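Local coordinates for protein sulfoquinovosidase (Escherichia coli, PDB 5AEG) that hydrolyses sulfoquinovosyl diacylglycerides and simple sulfoquinovosides such as sulfoquinovosyl glycerol, releasing sulfoquinovose for use as a source of carbon and sulfur, at residues A[30-41]-A[83-93]; A[528-536]-A[558-568]. All blocks are in the same frame, centred on the assembly; numbering follows the deposited sequence.

Interaction 1: residues A[30-41]-A[83-93]; sequences LTHSKDNPCLWI and FSRGSDISATL
Phe83 lies among His32, Cys38 and Leu39, and its course from CB to CZ illustrates how one aromatic ring can bridge strands 27-32 and 39-49 and the loop between them. With CG anti to its own carbonyl carbon (chi1 -71°), the side chain heads for residues 30-41. CB already lies 4.1 Å from CD2 of Leu39, and the same methyl then settles over one face of the ring, nearest CD2 of Phe83, as a CH-pi contact 3.9 Å from the centroid. CD1 and CE1 form the edge turned to His32: CE1 of Phe83 stands 3.7 Å from CE1 of His32, above the imidazole face but displaced to its rim, so that the pair is T-shaped, with planes at 75°. At the far end, CZ meets SG of Cys38 at 3.9 Å, the sulfur approaching obliquely.

The imidazole is held from both nitrogens. NE2 is hydrogen-bonded to the backbone O of Thr68, while ND1 accepts a weak bond from the backbone N of Cys38; a Phe20 ring also meets it.

Beyond the ring, Leu39 CD2 reaches CB of Ala91, and Ile41 and Ile89 slide past each other, CD1 of Ile41 lying 3.9 Å from CG2 of Ile89. CD1 of Leu30 and CD2 of Leu93 meet tip to tip. Strand 56-74 pairs with both strand 39-49 and strand 79-85, and its Leu67 also touches Phe83, while Leu107 and Leu105 of strand 103-109 extend the same apolar layer. The strand segments 39-41 and 89-93 pass 8.5 Å apart at 127°, not as hydrogen-bonded neighbours but through side chains. Contacts between the segments are thus apolar and aromatic, resting on dispersion and ring-edge electrostatics, while hydrogen bonds help set the imidazole that receives the Phe83 edge.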
# COMPACT_ATOMS: atom_id res chain seq x y z
N LEU A 30 10.50 -15.74 22.80
CA LEU A 30 9.84 -17.07 22.93
C LEU A 30 9.89 -17.57 24.36
O LEU A 30 10.92 -17.39 25.05
CB LEU A 30 10.57 -18.10 22.09
CG LEU A 30 10.81 -17.87 20.62
CD1 LEU A 30 11.71 -18.93 20.01
CD2 LEU A 30 9.46 -17.88 19.88
N THR A 31 8.78 -18.12 24.84
CA THR A 31 8.74 -18.93 26.06
C THR A 31 7.95 -20.17 25.73
O THR A 31 6.99 -20.10 24.99
CB THR A 31 7.95 -18.31 27.18
OG1 THR A 31 6.64 -18.09 26.68
CG2 THR A 31 8.51 -17.03 27.53
N HIS A 32 8.38 -21.29 26.28
CA HIS A 32 7.84 -22.63 25.97
C HIS A 32 7.93 -23.48 27.21
O HIS A 32 9.00 -23.57 27.80
CB HIS A 32 8.69 -23.32 24.91
CG HIS A 32 8.28 -24.73 24.64
ND1 HIS A 32 7.28 -25.05 23.73
CD2 HIS A 32 8.72 -25.92 25.12
CE1 HIS A 32 7.12 -26.36 23.68
NE2 HIS A 32 7.99 -26.91 24.51
N SER A 33 6.85 -24.13 27.58
CA SER A 33 6.96 -25.29 28.45
C SER A 33 6.00 -26.33 27.94
O SER A 33 5.19 -26.06 27.00
CB SER A 33 6.57 -24.91 29.87
OG SER A 33 5.21 -24.49 29.87
N LYS A 34 6.07 -27.51 28.56
CA LYS A 34 5.14 -28.62 28.26
C LYS A 34 3.75 -28.14 28.45
O LYS A 34 2.92 -28.40 27.62
CB LYS A 34 5.37 -29.86 29.15
CG LYS A 34 5.99 -31.05 28.43
CD LYS A 34 5.30 -32.37 28.83
CE LYS A 34 6.10 -33.61 28.43
NZ LYS A 34 5.42 -34.60 27.53
N ASP A 35 3.52 -27.34 29.47
CA ASP A 35 2.16 -26.77 29.77
C ASP A 35 1.75 -25.57 28.96
O ASP A 35 0.54 -25.35 28.81
CB ASP A 35 2.10 -26.30 31.23
CG ASP A 35 2.61 -27.34 32.19
OD1 ASP A 35 1.81 -28.24 32.53
OD2 ASP A 35 3.83 -27.29 32.53
N ASN A 36 2.72 -24.79 28.48
CA ASN A 36 2.46 -23.60 27.63
C ASN A 36 3.35 -23.59 26.43
O ASN A 36 4.37 -22.92 26.39
CB ASN A 36 2.48 -22.32 28.48
CG ASN A 36 1.17 -22.17 29.29
OD1 ASN A 36 0.07 -22.41 28.78
ND2 ASN A 36 1.29 -21.84 30.56
N PRO A 37 3.05 -24.45 25.45
CA PRO A 37 3.92 -24.55 24.28
C PRO A 37 3.87 -23.26 23.42
O PRO A 37 2.89 -22.47 23.51
CB PRO A 37 3.34 -25.76 23.49
CG PRO A 37 1.96 -25.90 23.98
CD PRO A 37 1.88 -25.32 25.35
N CYS A 38 4.87 -23.09 22.60
CA CYS A 38 4.98 -21.99 21.72
C CYS A 38 4.69 -22.45 20.32
O CYS A 38 4.50 -21.59 19.42
CB CYS A 38 6.37 -21.40 21.77
SG CYS A 38 7.76 -22.25 21.02
N LEU A 39 4.58 -23.78 20.10
CA LEU A 39 4.47 -24.28 18.70
C LEU A 39 3.48 -25.37 18.51
O LEU A 39 3.39 -26.29 19.34
CB LEU A 39 5.81 -24.65 18.15
CG LEU A 39 5.95 -25.30 16.80
CD1 LEU A 39 5.63 -24.32 15.65
CD2 LEU A 39 7.34 -25.80 16.58
N TRP A 40 2.59 -25.18 17.50
CA TRP A 40 1.68 -26.19 17.03
C TRP A 40 1.92 -26.39 15.53
O TRP A 40 2.24 -25.45 14.80
CB TRP A 40 0.18 -25.80 17.23
CG TRP A 40 -0.38 -25.64 18.58
CD1 TRP A 40 -1.31 -26.40 19.13
CD2 TRP A 40 -0.07 -24.62 19.54
NE1 TRP A 40 -1.66 -25.94 20.37
CE2 TRP A 40 -0.87 -24.87 20.67
CE3 TRP A 40 0.82 -23.55 19.56
CZ2 TRP A 40 -0.84 -24.07 21.82
CZ3 TRP A 40 0.88 -22.74 20.69
CH2 TRP A 40 0.02 -22.98 21.80
N ILE A 41 1.82 -27.64 15.06
CA ILE A 41 1.84 -27.93 13.65
C ILE A 41 0.64 -28.83 13.28
O ILE A 41 0.00 -29.44 14.12
CB ILE A 41 3.16 -28.53 13.16
CG1 ILE A 41 3.40 -29.97 13.68
CG2 ILE A 41 4.31 -27.68 13.69
CD1 ILE A 41 4.58 -30.67 12.98
N PHE A 83 11.45 -29.95 18.31
CA PHE A 83 10.12 -30.04 18.96
C PHE A 83 9.43 -31.34 18.54
O PHE A 83 9.53 -31.75 17.39
CB PHE A 83 9.17 -28.86 18.52
CG PHE A 83 9.56 -27.54 19.07
CD1 PHE A 83 9.11 -27.12 20.27
CD2 PHE A 83 10.34 -26.70 18.33
CE1 PHE A 83 9.42 -25.88 20.78
CE2 PHE A 83 10.64 -25.43 18.79
CZ PHE A 83 10.21 -25.04 20.00
N SER A 84 8.63 -31.91 19.42
CA SER A 84 8.02 -33.10 19.07
C SER A 84 6.81 -33.34 19.94
O SER A 84 6.53 -32.66 20.94
CB SER A 84 9.04 -34.28 19.14
OG SER A 84 9.30 -34.50 20.50
N ARG A 85 6.02 -34.30 19.50
CA ARG A 85 4.89 -34.80 20.29
C ARG A 85 4.79 -36.35 20.05
O ARG A 85 4.81 -36.81 18.92
CB ARG A 85 3.58 -34.18 19.83
CG ARG A 85 2.39 -34.60 20.65
CD ARG A 85 2.52 -34.03 22.02
NE ARG A 85 1.31 -34.34 22.77
CZ ARG A 85 0.19 -33.61 22.76
NH1 ARG A 85 0.08 -32.47 22.04
NH2 ARG A 85 -0.83 -34.03 23.50
N GLY A 86 4.82 -37.12 21.12
CA GLY A 86 4.86 -38.62 20.97
C GLY A 86 6.09 -39.06 20.26
O GLY A 86 7.17 -38.47 20.44
N SER A 87 5.97 -40.09 19.42
CA SER A 87 7.09 -40.66 18.70
C SER A 87 7.24 -40.26 17.27
O SER A 87 8.30 -40.49 16.72
CB SER A 87 7.00 -42.21 18.68
OG SER A 87 5.89 -42.61 17.91
N ASP A 88 6.20 -39.66 16.69
CA ASP A 88 5.97 -39.63 15.23
C ASP A 88 5.82 -38.19 14.64
O ASP A 88 5.73 -38.06 13.45
CB ASP A 88 4.67 -40.44 14.86
CG ASP A 88 3.39 -39.95 15.68
OD1 ASP A 88 3.59 -39.19 16.67
OD2 ASP A 88 2.19 -40.33 15.44
N ILE A 89 5.71 -37.13 15.45
CA ILE A 89 5.38 -35.77 14.94
C ILE A 89 6.46 -34.85 15.47
O ILE A 89 6.67 -34.81 16.69
CB ILE A 89 3.98 -35.31 15.47
CG1 ILE A 89 2.96 -36.40 15.24
CG2 ILE A 89 3.52 -33.98 14.82
CD1 ILE A 89 1.87 -36.44 16.30
N SER A 90 7.12 -34.10 14.60
CA SER A 90 8.16 -33.25 15.05
C SER A 90 8.38 -32.07 14.12
O SER A 90 7.94 -32.06 12.92
CB SER A 90 9.48 -34.08 15.18
OG SER A 90 9.83 -34.56 13.94
N ALA A 91 9.13 -31.11 14.65
CA ALA A 91 9.62 -30.01 13.80
C ALA A 91 10.96 -29.50 14.36
O ALA A 91 11.19 -29.65 15.54
CB ALA A 91 8.59 -28.85 13.83
N THR A 92 11.74 -28.82 13.57
CA THR A 92 13.01 -28.23 14.09
C THR A 92 12.98 -26.71 13.96
O THR A 92 12.45 -26.17 12.98
CB THR A 92 14.26 -28.70 13.34
OG1 THR A 92 14.06 -28.40 12.00
CG2 THR A 92 14.45 -30.22 13.45
N LEU A 93 13.53 -26.04 14.96
CA LEU A 93 13.67 -24.59 14.95
C LEU A 93 15.12 -24.27 15.16
O LEU A 93 15.69 -24.63 16.20
CB LEU A 93 12.83 -23.97 16.07
CG LEU A 93 13.05 -22.45 16.28
CD1 LEU A 93 12.55 -21.71 15.04
CD2 LEU A 93 12.41 -21.96 17.54

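Interaction 2: residues A[528-536]-A[558-568]; sequences SAFTPMMRT and FARMTTVFTTL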
# COMPACT_ATOMS: atom_id res chain seq x y z
N SER A 528 -4.79 16.24 0.17
CA SER A 528 -3.75 15.90 -0.75
C SER A 528 -2.64 16.94 -0.96
O SER A 528 -1.48 16.58 -1.25
CB SER A 528 -4.33 15.41 -2.11
OG SER A 528 -5.07 14.20 -1.92
N ALA A 529 -2.95 18.20 -0.77
CA ALA A 529 -1.94 19.26 -0.83
C ALA A 529 -0.90 19.14 0.30
O ALA A 529 0.15 19.77 0.19
CB ALA A 529 -2.64 20.62 -0.70
N PHE A 530 -1.21 18.36 1.33
CA PHE A 530 -0.26 17.98 2.41
C PHE A 530 0.24 16.55 2.38
O PHE A 530 0.31 15.87 3.41
CB PHE A 530 -0.88 18.41 3.75
CG PHE A 530 -0.96 19.92 3.85
CD1 PHE A 530 0.12 20.65 4.33
CD2 PHE A 530 -2.06 20.60 3.41
CE1 PHE A 530 0.09 22.03 4.45
CE2 PHE A 530 -2.10 21.99 3.48
CZ PHE A 530 -1.03 22.71 4.05
N THR A 531 0.48 16.08 1.15
CA THR A 531 1.02 14.75 0.87
C THR A 531 2.05 14.94 -0.23
O THR A 531 2.17 16.04 -0.79
CB THR A 531 -0.06 13.71 0.43
OG1 THR A 531 -0.52 14.06 -0.87
CG2 THR A 531 -1.16 13.65 1.38
N PRO A 532 2.85 13.89 -0.57
CA PRO A 532 3.82 14.17 -1.58
C PRO A 532 3.37 14.19 -3.07
O PRO A 532 4.23 14.41 -3.99
CB PRO A 532 4.90 13.08 -1.38
CG PRO A 532 4.23 12.00 -0.70
CD PRO A 532 3.15 12.66 0.19
N MET A 533 2.10 13.97 -3.36
CA MET A 533 1.67 13.96 -4.77
C MET A 533 0.19 14.32 -4.82
O MET A 533 -0.57 13.78 -4.04
CB MET A 533 1.96 12.59 -5.40
CG MET A 533 1.53 12.49 -6.85
SD MET A 533 2.16 10.99 -7.55
CE MET A 533 1.22 10.97 -9.09
N MET A 534 -0.16 15.19 -5.73
CA MET A 534 -1.51 15.60 -5.99
C MET A 534 -1.97 15.07 -7.36
O MET A 534 -1.35 15.41 -8.39
CB MET A 534 -1.64 17.12 -6.04
CG MET A 534 -1.37 17.78 -4.67
SD MET A 534 -1.84 19.50 -4.63
CE MET A 534 -3.67 19.53 -4.59
N ARG A 535 -3.03 14.25 -7.37
CA ARG A 535 -3.51 13.62 -8.63
C ARG A 535 -4.98 13.33 -8.46
O ARG A 535 -5.37 12.78 -7.41
CB ARG A 535 -2.74 12.32 -8.94
CG ARG A 535 -3.29 11.64 -10.22
CD ARG A 535 -2.72 10.29 -10.47
NE ARG A 535 -2.89 9.38 -9.29
CZ ARG A 535 -4.04 8.80 -8.97
NH1 ARG A 535 -5.19 9.01 -9.66
NH2 ARG A 535 -4.13 8.01 -7.89
N THR A 536 -5.79 13.78 -9.43
CA THR A 536 -7.20 13.54 -9.41
C THR A 536 -7.62 12.28 -10.18
O THR A 536 -6.79 11.60 -10.85
CB THR A 536 -7.95 14.77 -9.96
OG1 THR A 536 -7.90 14.80 -11.37
CG2 THR A 536 -7.42 16.09 -9.41
N PHE A 558 -8.77 24.52 -6.33
CA PHE A 558 -7.58 23.88 -6.87
C PHE A 558 -6.41 24.88 -7.08
O PHE A 558 -5.22 24.53 -6.82
CB PHE A 558 -7.95 23.09 -8.16
CG PHE A 558 -8.51 21.72 -7.87
CD1 PHE A 558 -9.84 21.52 -7.48
CD2 PHE A 558 -7.63 20.65 -7.83
CE1 PHE A 558 -10.30 20.25 -7.17
CE2 PHE A 558 -8.08 19.40 -7.53
CZ PHE A 558 -9.40 19.21 -7.17
N ALA A 559 -6.71 26.09 -7.60
CA ALA A 559 -5.64 27.11 -7.77
C ALA A 559 -4.97 27.40 -6.37
O ALA A 559 -3.77 27.31 -6.26
CB ALA A 559 -6.16 28.40 -8.44
N ARG A 560 -5.76 27.62 -5.35
CA ARG A 560 -5.25 27.93 -4.01
C ARG A 560 -4.44 26.78 -3.43
O ARG A 560 -3.31 26.97 -3.00
CB ARG A 560 -6.40 28.30 -3.08
CG ARG A 560 -6.06 28.43 -1.55
CD ARG A 560 -7.30 28.43 -0.64
NE ARG A 560 -6.92 28.42 0.78
CZ ARG A 560 -6.37 29.45 1.43
NH1 ARG A 560 -6.20 30.62 0.85
NH2 ARG A 560 -6.00 29.33 2.70
N MET A 561 -4.98 25.55 -3.50
CA MET A 561 -4.29 24.44 -2.83
C MET A 561 -3.16 23.90 -3.59
O MET A 561 -2.18 23.41 -2.96
CB MET A 561 -5.30 23.32 -2.38
CG MET A 561 -6.47 23.83 -1.56
SD MET A 561 -6.06 24.96 -0.20
CE MET A 561 -5.21 23.83 0.90
N THR A 562 -3.19 23.97 -4.93
CA THR A 562 -1.98 23.67 -5.67
C THR A 562 -0.88 24.70 -5.45
O THR A 562 0.30 24.35 -5.54
CB THR A 562 -2.19 23.43 -7.19
OG1 THR A 562 -2.73 24.60 -7.82
CG2 THR A 562 -3.16 22.28 -7.38
N THR A 563 -1.26 25.95 -5.18
CA THR A 563 -0.23 26.94 -4.83
C THR A 563 0.34 26.63 -3.45
O THR A 563 1.51 26.79 -3.25
CB THR A 563 -0.80 28.35 -4.90
OG1 THR A 563 -1.26 28.54 -6.21
CG2 THR A 563 0.24 29.35 -4.65
N VAL A 564 -0.50 26.21 -2.53
CA VAL A 564 -0.02 25.71 -1.20
C VAL A 564 1.00 24.62 -1.48
O VAL A 564 2.14 24.68 -0.99
CB VAL A 564 -1.16 25.30 -0.30
CG1 VAL A 564 -0.70 24.57 0.95
CG2 VAL A 564 -2.03 26.56 0.07
N PHE A 565 0.61 23.61 -2.25
CA PHE A 565 1.42 22.42 -2.40
C PHE A 565 2.77 22.80 -3.03
O PHE A 565 3.86 22.34 -2.60
CB PHE A 565 0.65 21.39 -3.32
CG PHE A 565 1.47 20.23 -3.76
CD1 PHE A 565 1.73 19.21 -2.87
CD2 PHE A 565 1.87 20.10 -5.07
CE1 PHE A 565 2.44 18.09 -3.29
CE2 PHE A 565 2.54 19.00 -5.53
CZ PHE A 565 2.86 17.97 -4.60
N THR A 566 2.74 23.60 -4.07
CA THR A 566 3.98 23.96 -4.79
C THR A 566 4.90 24.85 -3.91
O THR A 566 6.10 24.72 -3.98
CB THR A 566 3.76 24.64 -6.17
OG1 THR A 566 2.94 25.80 -6.02
CG2 THR A 566 3.12 23.64 -7.12
N THR A 567 4.31 25.64 -3.02
CA THR A 567 5.10 26.44 -2.09
C THR A 567 5.95 25.54 -1.15
O THR A 567 7.11 25.86 -0.81
CB THR A 567 4.23 27.34 -1.28
OG1 THR A 567 3.50 28.22 -2.15
CG2 THR A 567 5.10 28.20 -0.27
N LEU A 568 5.39 24.38 -0.77
CA LEU A 568 6.11 23.42 0.03
C LEU A 568 7.19 22.64 -0.66
O LEU A 568 7.92 21.90 0.03
CB LEU A 568 5.14 22.44 0.68
CG LEU A 568 4.09 23.01 1.61
CD1 LEU A 568 3.17 21.88 1.98
CD2 LEU A 568 4.75 23.52 2.87
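Ala529 and Phe565 bring the two backbones within 4.9 Å at their CA atoms, where the type I turn 528-531 lies against helix 552-567 before the chain enters strand 534-536, which runs at 149° to the helix segment. The small side chain of Ala529 is consistent with this closeness: its CB lies 3.6 Å from O of Met561. Phe565, its CG anti to the backbone N (chi1 170°), pushes its ring into the bend of the chain. The ring edge faces three carbonyl oxygens, those of Ala529, Thr531 and Pro532, with CE1 of Phe565 3.2 Å from O of Thr531. Over the centre of one face sits CG of Met534, 3.8 Å from the centroid, and SD follows obliquely, 3.4 Å from CB of Phe565. The bend at chi3 carries CE of Met534 on to CG2 of Thr562. Phe530, next in the turn, sends CZ to within 3.6 Å of CG1 of Val564, and its CE1 meets CD1 of Leu568. A leucine in place of Phe565 would probably leave the Met534 thioether without its aromatic partner and the three carbonyls without a ring edge beside them. Since O of Ala529 and O of Pro532 are buried without hydrogen-bonding partners, the weakly positive C-H rim of Phe565 is likely to compensate them partly where the turn and loop before strand 534-536 pack on helix 552-567 of the TIM barrel.

In the fold
The two contacts lie in different domains, their centres 55 Å apart and nearest atoms about 37 Å apart, on opposite sides of the chain's centre. Along the chain, interaction 1 closes before interaction 2 opens. It packs strands of the largely beta N-terminal region, which includes the galactose mutarotase-like domain, far from the annotated sites. Interaction 2 packs helix 552-567 of the TIM barrel on strand 534-536, neighbour of strands 257-260 and 501-505, and on the turn and loop before it. Its strand leads directly into His537, a substrate-binding residue, whereas the nucleophile Asp405 follows strand 401-404. One contact thus lies in the N-terminal beta region, the other in the barrel carrying the catalytic residues.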